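Local structure of peptidase S8 and S53, subtilisin, kexin, sedolisin (Mycobacterium smegmatis, 4KG7) at residues D102-S107 with G317-A322; V175-L180 with Y324-A329; D119-V124 with I290-N295; V262-V265 with P271-F274. The protein probably acts as a subtilisin-type serine endopeptidase, the mycosin MycP3 associated with the mycobacterial ESX-3 type VII secretion system. All blocks are in the same frame, centred on the assembly; numbering follows the deposited sequence.

Contact 1: D102-S107 with G317-A322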
loop_
_atom_site.group_PDB
_atom_site.type_symbol
_atom_site.label_atom_id
_atom_site.label_comp_id
_atom_site.label_asym_id
_atom_site.label_seq_id
_atom_site.Cartn_x
_atom_site.Cartn_y
_atom_site.Cartn_z
ATOM N N ASP A 102 4.544 15.110 2.158
ATOM C CA ASP A 102 5.265 14.080 2.924
ATOM C C ASP A 102 6.310 13.338 2.105
ATOM O O ASP A 102 7.336 12.923 2.622
ATOM C CB ASP A 102 4.277 13.041 3.440
ATOM C CG ASP A 102 3.361 13.598 4.484
ATOM O OD1 ASP A 102 3.731 13.535 5.672
ATOM O OD2 ASP A 102 2.286 14.125 4.132
ATOM N N GLY A 103 6.036 13.134 0.836
ATOM C CA GLY A 103 6.939 12.417 -0.057
ATOM C C GLY A 103 6.502 10.981 -0.304
ATOM O O GLY A 103 6.968 10.317 -1.247
ATOM N N HIS A 104 5.646 10.480 0.574
ATOM C CA HIS A 104 5.363 9.052 0.628
ATOM C C HIS A 104 4.503 8.587 -0.536
ATOM O O HIS A 104 4.836 7.636 -1.270
ATOM C CB HIS A 104 4.697 8.755 1.961
ATOM C CG HIS A 104 4.567 7.303 2.252
ATOM N ND1 HIS A 104 3.452 6.576 1.914
ATOM C CD2 HIS A 104 5.419 6.439 2.844
ATOM C CE1 HIS A 104 3.637 5.315 2.254
ATOM N NE2 HIS A 104 4.827 5.202 2.807
ATOM N N GLY A 105 3.400 9.301 -0.748
ATOM C CA GLY A 105 2.510 9.007 -1.865
ATOM C C GLY A 105 3.228 9.056 -3.205
ATOM O O GLY A 105 2.985 8.248 -4.106
ATOM N N THR A 106 4.098 10.032 -3.344
ATOM C CA THR A 106 4.867 10.168 -4.572
ATOM C C THR A 106 5.791 8.988 -4.812
ATOM O O THR A 106 5.899 8.479 -5.934
ATOM C CB THR A 106 5.595 11.528 -4.634
ATOM O OG1 THR A 106 4.663 12.601 -4.434
ATOM C CG2 THR A 106 6.278 11.712 -5.986
ATOM N N SER A 107 6.479 8.556 -3.762
ATOM C CA SER A 107 7.374 7.388 -3.855
ATOM C C SER A 107 6.573 6.147 -4.198
ATOM O O SER A 107 6.945 5.341 -5.055
ATOM C CB SER A 107 8.107 7.173 -2.533
ATOM O OG SER A 107 8.982 8.236 -2.183
ATOM N N GLY A 317 10.303 -0.039 3.867
ATOM C CA GLY A 317 9.030 -0.336 4.497
ATOM C C GLY A 317 8.092 -1.170 3.665
ATOM O O GLY A 317 8.221 -1.311 2.447
ATOM N N THR A 318 7.097 -1.713 4.352
ATOM C CA THR A 318 6.050 -2.473 3.685
ATOM C C THR A 318 5.237 -1.603 2.750
ATOM O O THR A 318 4.572 -2.123 1.866
ATOM C CB THR A 318 5.136 -3.235 4.686
ATOM O OG1 THR A 318 4.573 -2.332 5.663
ATOM C CG2 THR A 318 5.906 -4.370 5.389
ATOM N N SER A 319 5.245 -0.284 2.975
ATOM C CA SER A 319 4.531 0.602 2.062
ATOM C C SER A 319 5.022 0.407 0.613
ATOM O O SER A 319 4.213 0.370 -0.332
ATOM C CB SER A 319 4.752 2.038 2.516
ATOM O OG SER A 319 6.142 2.277 2.636
ATOM N N TYR A 320 6.304 0.260 0.438
ATOM C CA TYR A 320 6.900 0.122 -0.890
ATOM C C TYR A 320 6.654 -1.249 -1.475
ATOM O O TYR A 320 6.469 -1.386 -2.680
ATOM C CB TYR A 320 8.391 0.492 -0.836
ATOM C CG TYR A 320 8.601 1.844 -0.181
ATOM C CD1 TYR A 320 8.068 2.984 -0.750
ATOM C CD2 TYR A 320 9.267 1.975 1.038
ATOM C CE1 TYR A 320 8.173 4.230 -0.144
ATOM C CE2 TYR A 320 9.388 3.222 1.644
ATOM C CZ TYR A 320 8.841 4.336 1.044
ATOM O OH TYR A 320 8.971 5.553 1.681
ATOM N N ALA A 321 6.657 -2.278 -0.621
ATOM C CA ALA A 321 6.338 -3.648 -1.010
ATOM C C ALA A 321 4.919 -3.678 -1.583
ATOM O O ALA A 321 4.657 -4.274 -2.631
ATOM C CB ALA A 321 6.455 -4.566 0.207
ATOM N N ALA A 322 3.973 -3.075 -0.865
ATOM C CA ALA A 322 2.582 -3.016 -1.357
ATOM C C ALA A 322 2.509 -2.364 -2.726
ATOM O O ALA A 322 1.819 -2.839 -3.622
ATOM C CB ALA A 322 1.700 -2.264 -0.367
HETATM O O HOH W 1 8.691 8.183 0.731
#
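H104 and S319 face each other across the starts of two helices, their CA atoms 8.6 Å apart, and S107, a turn after H104, lies opposite Y320, the residue after S319 (CA atoms 7.9 Å apart). Both H104 and S319 lie in the first turn after a glycine N-cap, G103 and G317 respectively. The imidazole reaches out with CG anti to the backbone N (chi1 -170°), which carries NE2 to the methylene of S319: CB meets the ring at its edge, near the ring plane, 3.2 Å from NE2. S319 OG also gives H104 NE2 a weak hydrogen bond of 3.2 Å; the serine was modelled in two conformers, and this bond belongs to the one described. In that conformer OG also lies over the centre of the Y320 ring, 3.4 Å above its plane. The rings of H104 and Y320 meet obliquely, planes at 41°, with H104 CD2 3.8 Å from Y320 OH. Beside them, S107 CB packs against Y320 CE1, and one water joins S107 OG (2.9 Å) to Y320 OH (2.8 Å), lying in the plane of the tyrosine ring at its edge. The water links the phenol oxygen to the helix that carries H104. On the far side of the imidazole, ND1 is hydrogen-bonded to D73 OD1, so the ring is held at ND1 as well as, weakly, at NE2. D73, H104 and S319 have charge-relay geometry, consistent with the catalytic triad of subtilases.

Contact 2: V175-L180 with Y324-A329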
loop_
_atom_site.group_PDB
_atom_site.type_symbol
_atom_site.label_atom_id
_atom_site.label_comp_id
_atom_site.label_asym_id
_atom_site.label_seq_id
_atom_site.Cartn_x
_atom_site.Cartn_y
_atom_site.Cartn_z
ATOM N N VAL A 175 -7.328 -1.470 -9.299
ATOM C CA VAL A 175 -6.424 -1.843 -8.215
ATOM C C VAL A 175 -6.452 -0.655 -7.284
ATOM O O VAL A 175 -6.425 0.491 -7.758
ATOM C CB VAL A 175 -4.974 -2.096 -8.727
ATOM C CG1 VAL A 175 -4.051 -2.479 -7.589
ATOM C CG2 VAL A 175 -4.963 -3.168 -9.817
ATOM N N ILE A 176 -6.539 -0.904 -5.971
ATOM C CA ILE A 176 -6.558 0.160 -4.976
ATOM C C ILE A 176 -5.401 -0.138 -4.015
ATOM O O ILE A 176 -5.387 -1.181 -3.342
ATOM C CB ILE A 176 -7.897 0.170 -4.219
ATOM C CG1 ILE A 176 -9.030 0.564 -5.161
ATOM C CG2 ILE A 176 -7.833 1.154 -3.050
ATOM C CD1 ILE A 176 -10.436 0.411 -4.588
ATOM N N ASN A 177 -4.443 0.776 -3.954
ATOM C CA ASN A 177 -3.228 0.637 -3.171
ATOM C C ASN A 177 -3.310 1.433 -1.874
ATOM O O ASN A 177 -3.555 2.650 -1.903
ATOM C CB ASN A 177 -2.018 1.100 -3.986
ATOM C CG ASN A 177 -0.720 0.830 -3.264
ATOM O OD1 ASN A 177 -0.135 -0.241 -3.371
ATOM N ND2 ASN A 177 -0.280 1.785 -2.488
ATOM N N ILE A 178 -3.079 0.743 -0.757
ATOM C CA ILE A 178 -3.142 1.336 0.567
ATOM C C ILE A 178 -1.813 1.034 1.260
ATOM O O ILE A 178 -1.662 0.045 1.974
ATOM C CB ILE A 178 -4.352 0.815 1.372
ATOM C CG1 ILE A 178 -5.656 0.934 0.575
ATOM C CG2 ILE A 178 -4.467 1.506 2.723
ATOM C CD1 ILE A 178 -6.845 0.203 1.158
ATOM N N SER A 179 -0.829 1.919 1.032
ATOM C CA SER A 179 0.501 1.720 1.588
ATOM C C SER A 179 0.676 2.240 3.016
ATOM O O SER A 179 1.667 1.888 3.692
ATOM C CB SER A 179 1.546 2.344 0.675
ATOM O OG SER A 179 1.764 1.553 -0.471
ATOM N N LEU A 180 -0.236 3.090 3.466
ATOM C CA LEU A 180 -0.271 3.529 4.853
ATOM C C LEU A 180 -0.907 2.466 5.736
ATOM O O LEU A 180 -1.771 1.707 5.286
ATOM C CB LEU A 180 -1.031 4.848 4.973
ATOM C CG LEU A 180 -0.498 6.047 4.159
ATOM C CD1 LEU A 180 -1.414 7.263 4.271
ATOM C CD2 LEU A 180 0.930 6.322 4.569
ATOM N N TYR A 324 4.744 -2.205 -5.076
ATOM C CA TYR A 324 5.185 -3.171 -6.100
ATOM C C TYR A 324 4.073 -4.148 -6.437
ATOM O O TYR A 324 3.851 -4.429 -7.616
ATOM C CB TYR A 324 6.421 -3.929 -5.611
ATOM C CG TYR A 324 7.733 -3.209 -5.805
ATOM C CD1 TYR A 324 8.142 -2.809 -7.087
ATOM C CD2 TYR A 324 8.651 -3.056 -4.754
ATOM C CE1 TYR A 324 9.345 -2.185 -7.303
ATOM C CE2 TYR A 324 9.859 -2.431 -4.965
ATOM C CZ TYR A 324 10.227 -2.029 -6.243
ATOM O OH TYR A 324 11.454 -1.450 -6.461
ATOM N N VAL A 325 3.412 -4.714 -5.431
ATOM C CA VAL A 325 2.356 -5.645 -5.692
ATOM C C VAL A 325 1.188 -5.028 -6.455
ATOM O O VAL A 325 0.642 -5.662 -7.350
ATOM C CB VAL A 325 1.890 -6.352 -4.410
ATOM C CG1 VAL A 325 0.661 -7.243 -4.670
ATOM C CG2 VAL A 325 3.023 -7.197 -3.854
ATOM N N SER A 326 0.791 -3.817 -6.100
ATOM C CA SER A 326 -0.218 -3.100 -6.891
ATOM C C SER A 326 0.182 -2.950 -8.357
ATOM O O SER A 326 -0.644 -3.091 -9.269
ATOM C CB SER A 326 -0.511 -1.758 -6.273
ATOM O OG SER A 326 -1.230 -1.950 -5.071
ATOM N N GLY A 327 1.431 -2.585 -8.602
ATOM C CA GLY A 327 1.914 -2.532 -9.987
ATOM C C GLY A 327 1.836 -3.870 -10.709
ATOM O O GLY A 327 1.416 -3.942 -11.850
ATOM N N VAL A 328 2.223 -4.937 -10.030
ATOM C CA VAL A 328 2.108 -6.270 -10.622
ATOM C C VAL A 328 0.666 -6.655 -10.884
ATOM O O VAL A 328 0.361 -7.227 -11.913
ATOM C CB VAL A 328 2.795 -7.360 -9.771
ATOM C CG1 VAL A 328 2.688 -8.719 -10.427
ATOM C CG2 VAL A 328 4.269 -7.064 -9.580
ATOM N N ALA A 329 -0.225 -6.337 -9.948
ATOM C CA ALA A 329 -1.651 -6.555 -10.161
ATOM C C ALA A 329 -2.139 -5.831 -11.414
ATOM O O ALA A 329 -2.897 -6.386 -12.182
ATOM C CB ALA A 329 -2.478 -6.146 -8.944
#
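S326 opens the run of helix residues that touch V175 and N177; the segment 324-329 passes antiparallel to strand 175-178, at 177° between their axes and 8.7 Å away. S326 OG, anti to the carbonyl carbon (chi1 -71°), leans back over the helix, where it makes a weak hydrogen bond to A322 O, and faces the strand at the same time. CB of N177 comes to 3.3 Å from S326 OG, and on the neighbouring inward-facing position V175 CG1 lies 3.8 Å from that same oxygen. The asparagine side chain therefore shares the serine with a valine methyl. One turn later A329 takes over: its CB meets the other branch of the valine, V175 CG2, at 4.0 Å. The two methyls of V175 thus divide their work, one for each small residue of the helix, and the short side chains of S326 and A329 let the backbones come close. I176 and I178, alternating with these residues, point to the other side of the sheet. Strand 175-178 lies centrally in the parallel sheet, hydrogen-bonded to strands 68-73 and 209-213. A buried helix laid antiparallel against a parallel strand is the layered alpha/beta packing of the subtilisin fold.

Contact 3: D119-V124 with I290-N295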
loop_
_atom_site.group_PDB
_atom_site.type_symbol
_atom_site.label_atom_id
_atom_site.label_comp_id
_atom_site.label_asym_id
_atom_site.label_seq_id
_atom_site.Cartn_x
_atom_site.Cartn_y
_atom_site.Cartn_z
ATOM N N ASP A 119 17.756 6.954 -17.229
ATOM C CA ASP A 119 18.363 6.277 -16.100
ATOM C C ASP A 119 17.743 4.884 -16.019
ATOM O O ASP A 119 17.018 4.485 -16.934
ATOM C CB ASP A 119 18.112 7.058 -14.822
ATOM C CG ASP A 119 16.641 7.360 -14.609
ATOM O OD1 ASP A 119 15.802 6.431 -14.758
ATOM O OD2 ASP A 119 16.325 8.517 -14.270
ATOM N N GLY A 120 18.048 4.144 -14.952
ATOM C CA GLY A 120 17.609 2.752 -14.797
ATOM C C GLY A 120 16.293 2.574 -14.086
ATOM O O GLY A 120 15.929 1.449 -13.790
ATOM N N PHE A 121 15.569 3.664 -13.837
ATOM C CA PHE A 121 14.321 3.553 -13.051
ATOM C C PHE A 121 13.075 3.466 -13.923
ATOM O O PHE A 121 12.940 4.183 -14.894
ATOM C CB PHE A 121 14.146 4.731 -12.095
ATOM C CG PHE A 121 12.819 4.692 -11.381
ATOM C CD1 PHE A 121 12.650 3.855 -10.294
ATOM C CD2 PHE A 121 11.721 5.409 -11.846
ATOM C CE1 PHE A 121 11.435 3.748 -9.683
ATOM C CE2 PHE A 121 10.494 5.318 -11.213
ATOM C CZ PHE A 121 10.354 4.471 -10.140
ATOM N N SER A 122 12.150 2.585 -13.536
ATOM C CA SER A 122 10.813 2.556 -14.113
ATOM C C SER A 122 9.819 2.082 -13.073
ATOM O O SER A 122 10.146 1.241 -12.228
ATOM C CB SER A 122 10.724 1.595 -15.296
ATOM O OG SER A 122 9.425 1.579 -15.861
ATOM N N GLY A 123 8.592 2.576 -13.185
ATOM C CA GLY A 123 7.486 1.941 -12.500
ATOM C C GLY A 123 7.235 0.537 -13.010
ATOM O O GLY A 123 7.669 0.168 -14.116
ATOM N N VAL A 124 6.524 -0.264 -12.220
ATOM C CA VAL A 124 6.153 -1.624 -12.635
ATOM C C VAL A 124 5.238 -1.607 -13.868
ATOM O O VAL A 124 5.341 -2.450 -14.772
ATOM C CB VAL A 124 5.450 -2.374 -11.480
ATOM C CG1 VAL A 124 4.945 -3.742 -11.924
ATOM C CG2 VAL A 124 6.388 -2.523 -10.303
ATOM N N ILE A 290 14.772 1.438 -1.276
ATOM C CA ILE A 290 13.884 1.784 -2.359
ATOM C C ILE A 290 14.369 3.050 -3.075
ATOM O O ILE A 290 14.829 3.997 -2.421
ATOM C CB ILE A 290 12.456 1.959 -1.787
ATOM C CG1 ILE A 290 11.924 0.627 -1.202
ATOM C CG2 ILE A 290 11.554 2.645 -2.787
ATOM C CD1 ILE A 290 11.692 -0.453 -2.206
ATOM N N VAL A 291 14.275 3.047 -4.407
ATOM C CA VAL A 291 14.494 4.223 -5.257
ATOM C C VAL A 291 13.207 4.476 -6.022
ATOM O O VAL A 291 12.648 3.566 -6.631
ATOM C CB VAL A 291 15.618 3.978 -6.273
ATOM C CG1 VAL A 291 15.751 5.165 -7.208
ATOM C CG2 VAL A 291 16.927 3.669 -5.537
ATOM N N SER A 292 12.724 5.713 -5.959
ATOM C CA SER A 292 11.529 6.067 -6.692
ATOM C C SER A 292 11.534 7.552 -7.047
ATOM O O SER A 292 12.586 8.175 -7.159
ATOM C CB SER A 292 10.313 5.650 -5.863
ATOM O OG SER A 292 9.119 5.799 -6.605
ATOM N N VAL A 293 10.370 8.102 -7.290
ATOM C CA VAL A 293 10.236 9.475 -7.757
ATOM C C VAL A 293 10.095 10.434 -6.572
ATOM O O VAL A 293 9.451 10.124 -5.560
ATOM C CB VAL A 293 8.996 9.546 -8.684
ATOM C CG1 VAL A 293 8.695 10.952 -9.127
ATOM C CG2 VAL A 293 9.145 8.578 -9.875
ATOM N N SER A 294 10.659 11.623 -6.723
ATOM C CA SER A 294 10.624 12.631 -5.685
ATOM C C SER A 294 9.457 13.587 -5.853
ATOM O O SER A 294 9.055 13.861 -6.994
ATOM C CB SER A 294 11.939 13.427 -5.716
ATOM O OG SER A 294 11.936 14.452 -4.732
ATOM N N ASN A 295 8.931 14.082 -4.728
ATOM C CA ASN A 295 7.978 15.208 -4.715
ATOM C C ASN A 295 8.647 16.590 -4.720
ATOM O O ASN A 295 7.966 17.605 -4.654
ATOM C CB ASN A 295 7.026 15.116 -3.525
ATOM C CG ASN A 295 7.751 15.147 -2.179
ATOM O OD1 ASN A 295 8.882 14.689 -2.068
ATOM N ND2 ASN A 295 7.066 15.629 -1.137
#
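F121, in the loop that follows helix 104-113, rests its ring on V291, S292 and V293 at the edge strand of a small three-stranded antiparallel sheet. A chi1 of 175° extends the ring away from its own backbone N toward residues 291-293. Successive ring atoms meet successive residues. CE1 is 3.3 Å from V291 O and 3.8 Å from S292 CA, while beyond CZ on the rim CE2 lies 3.8 Å from V293 CG2, the two side chains crossing at about a right angle. The serine hydroxyl joins in loosely, F121 CZ standing 4.0 Å from S292 OG; the polar hold of that oxygen comes from S107 O, on the helix that carries H104. The loop is shaped by D119, whose OD1 accepts a 2.9 Å hydrogen bond from F121 N (N-H...O angle 160°) on its anti side, tilted 32° from the carboxylate plane, while OD2 forms a salt bridge with R81. L301 of the next strand touches both F121 and D119. One aromatic side chain thus spans three consecutive residues, by a carbonyl, a CA and a methyl, and the loop just before it is an Asx turn, D119 OD1 accepting from F121 N two residues on.

Contact 4: V262-V265 with P271-F274; sequences VGAV and PSSF
A264 and S272 make the most direct tie: the backbone N of S272 gives a hydrogen bond to A264 O of 2.8 Å, and at 176° it is almost straight. The donor approaches from above the carbonyl plane, 38° out of it. V265 and P271 form the accompanying single beta bridge, with CA atoms 4.4 Å apart and V265 CG1 resting 4.0 Å from P271 N. Around this backbone link the side chains close up. A264 CB lies 3.5 Å from S272 OG and 3.7 Å from F274 CE1, so the methyl packs beside both the hydroxyl and the ring. F274 gets there because its CG lies between the backbone N and the carbonyl carbon (chi1 55°), turning the ring back over its own loop; one face then takes S272 CB, 3.5 Å above the plane and offset toward the rim. The next shell fixes these groups. S272 OG, which sits close to the V265 backbone without a hydrogen bond to it, is bound by the carboxylate of E288, while A264 N is hydrogen-bonded to T275 OG1. Strand 259-265 has neighbours in strands 209-213 and 281-286, and A264 also touches T318, the residue before the predicted nucleophile; the side chain of F274 comes within about 8 Å of that of S319. The chemistry implies a division of labour: a single straight backbone bond pins the returning loop to the strand end, the ring and methyl pack apolar surface next to it, and the carboxylate, rather than the strand, satisfies the buried serine hydroxyl.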
loop_
_atom_site.group_PDB
_atom_site.type_symbol
_atom_site.label_atom_id
_atom_site.label_comp_id
_atom_site.label_asym_id
_atom_site.label_seq_id
_atom_site.Cartn_x
_atom_site.Cartn_y
_atom_site.Cartn_z
ATOM N N VAL A 262 0.556 -7.223 2.207
ATOM C CA VAL A 262 1.859 -7.377 1.631
ATOM C C VAL A 262 2.978 -7.110 2.630
ATOM O O VAL A 262 3.119 -5.989 3.132
ATOM C CB VAL A 262 2.035 -6.407 0.450
ATOM C CG1 VAL A 262 3.362 -6.611 -0.246
ATOM C CG2 VAL A 262 0.920 -6.549 -0.544
ATOM N N GLY A 263 3.773 -8.152 2.893
ATOM C CA GLY A 263 4.994 -8.014 3.688
ATOM C C GLY A 263 6.181 -7.601 2.848
ATOM O O GLY A 263 6.113 -7.593 1.630
ATOM N N ALA A 264 7.285 -7.217 3.511
ATOM C CA ALA A 264 8.517 -6.756 2.858
ATOM C C ALA A 264 9.580 -7.857 2.875
ATOM O O ALA A 264 9.729 -8.575 3.860
ATOM C CB ALA A 264 9.052 -5.537 3.548
ATOM N N VAL A 265 10.274 -7.998 1.753
ATOM C CA VAL A 265 11.469 -8.828 1.668
ATOM C C VAL A 265 12.685 -8.012 1.290
ATOM O O VAL A 265 12.590 -6.924 0.693
ATOM C CB VAL A 265 11.302 -10.020 0.697
ATOM C CG1 VAL A 265 10.321 -11.047 1.232
ATOM C CG2 VAL A 265 10.915 -9.529 -0.703
ATOM N N PRO A 271 12.360 -12.489 4.369
ATOM C CA PRO A 271 11.579 -11.515 5.150
ATOM C C PRO A 271 12.448 -10.363 5.661
ATOM O O PRO A 271 13.496 -10.603 6.234
ATOM C CB PRO A 271 11.076 -12.346 6.323
ATOM C CG PRO A 271 10.960 -13.718 5.796
ATOM C CD PRO A 271 12.114 -13.868 4.833
ATOM N N SER A 272 12.032 -9.128 5.445
ATOM C CA SER A 272 12.731 -7.995 6.016
ATOM C C SER A 272 12.647 -7.997 7.535
ATOM O O SER A 272 11.648 -8.407 8.099
ATOM C CB SER A 272 12.124 -6.700 5.504
ATOM O OG SER A 272 12.376 -6.537 4.107
ATOM N N SER A 273 13.722 -7.545 8.185
ATOM C CA SER A 273 13.774 -7.583 9.646
ATOM C C SER A 273 12.593 -6.857 10.292
ATOM O O SER A 273 12.148 -7.246 11.399
ATOM C CB SER A 273 15.069 -6.963 10.137
ATOM O OG SER A 273 15.158 -5.613 9.737
ATOM N N PHE A 274 12.107 -5.809 9.629
ATOM C CA PHE A 274 11.042 -4.943 10.177
ATOM C C PHE A 274 9.627 -5.355 9.772
ATOM O O PHE A 274 8.667 -4.742 10.195
ATOM C CB PHE A 274 11.290 -3.496 9.728
ATOM C CG PHE A 274 11.412 -3.342 8.239
ATOM C CD1 PHE A 274 10.277 -3.319 7.427
ATOM C CD2 PHE A 274 12.656 -3.334 7.624
ATOM C CE1 PHE A 274 10.399 -3.229 6.053
ATOM C CE2 PHE A 274 12.780 -3.223 6.241
ATOM C CZ PHE A 274 11.647 -3.177 5.445
#

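Going from the N terminus, residues 102-107 open contact 1, which closes at 317-322. Contact 3 starts at 119-124 and closes earlier, at 290-295, so it lies wholly within contact 1. Contact 2 opens later, at 175-180, and closes beyond both, at 324-329, so it crosses contacts 1 and 3. Contact 4, spanning 262-265 to 271-274, is the shortest loop and falls within all three. Helix 318-335 serves contacts 1 and 2, joining the histidine helix to the central parallel sheet. Contact 3 adds the small antiparallel sheet and touches contact 1 where I290 packs on Y320, and contact 4 ties the loop after strand 259-265 back to the end of that strand in the parallel sheet.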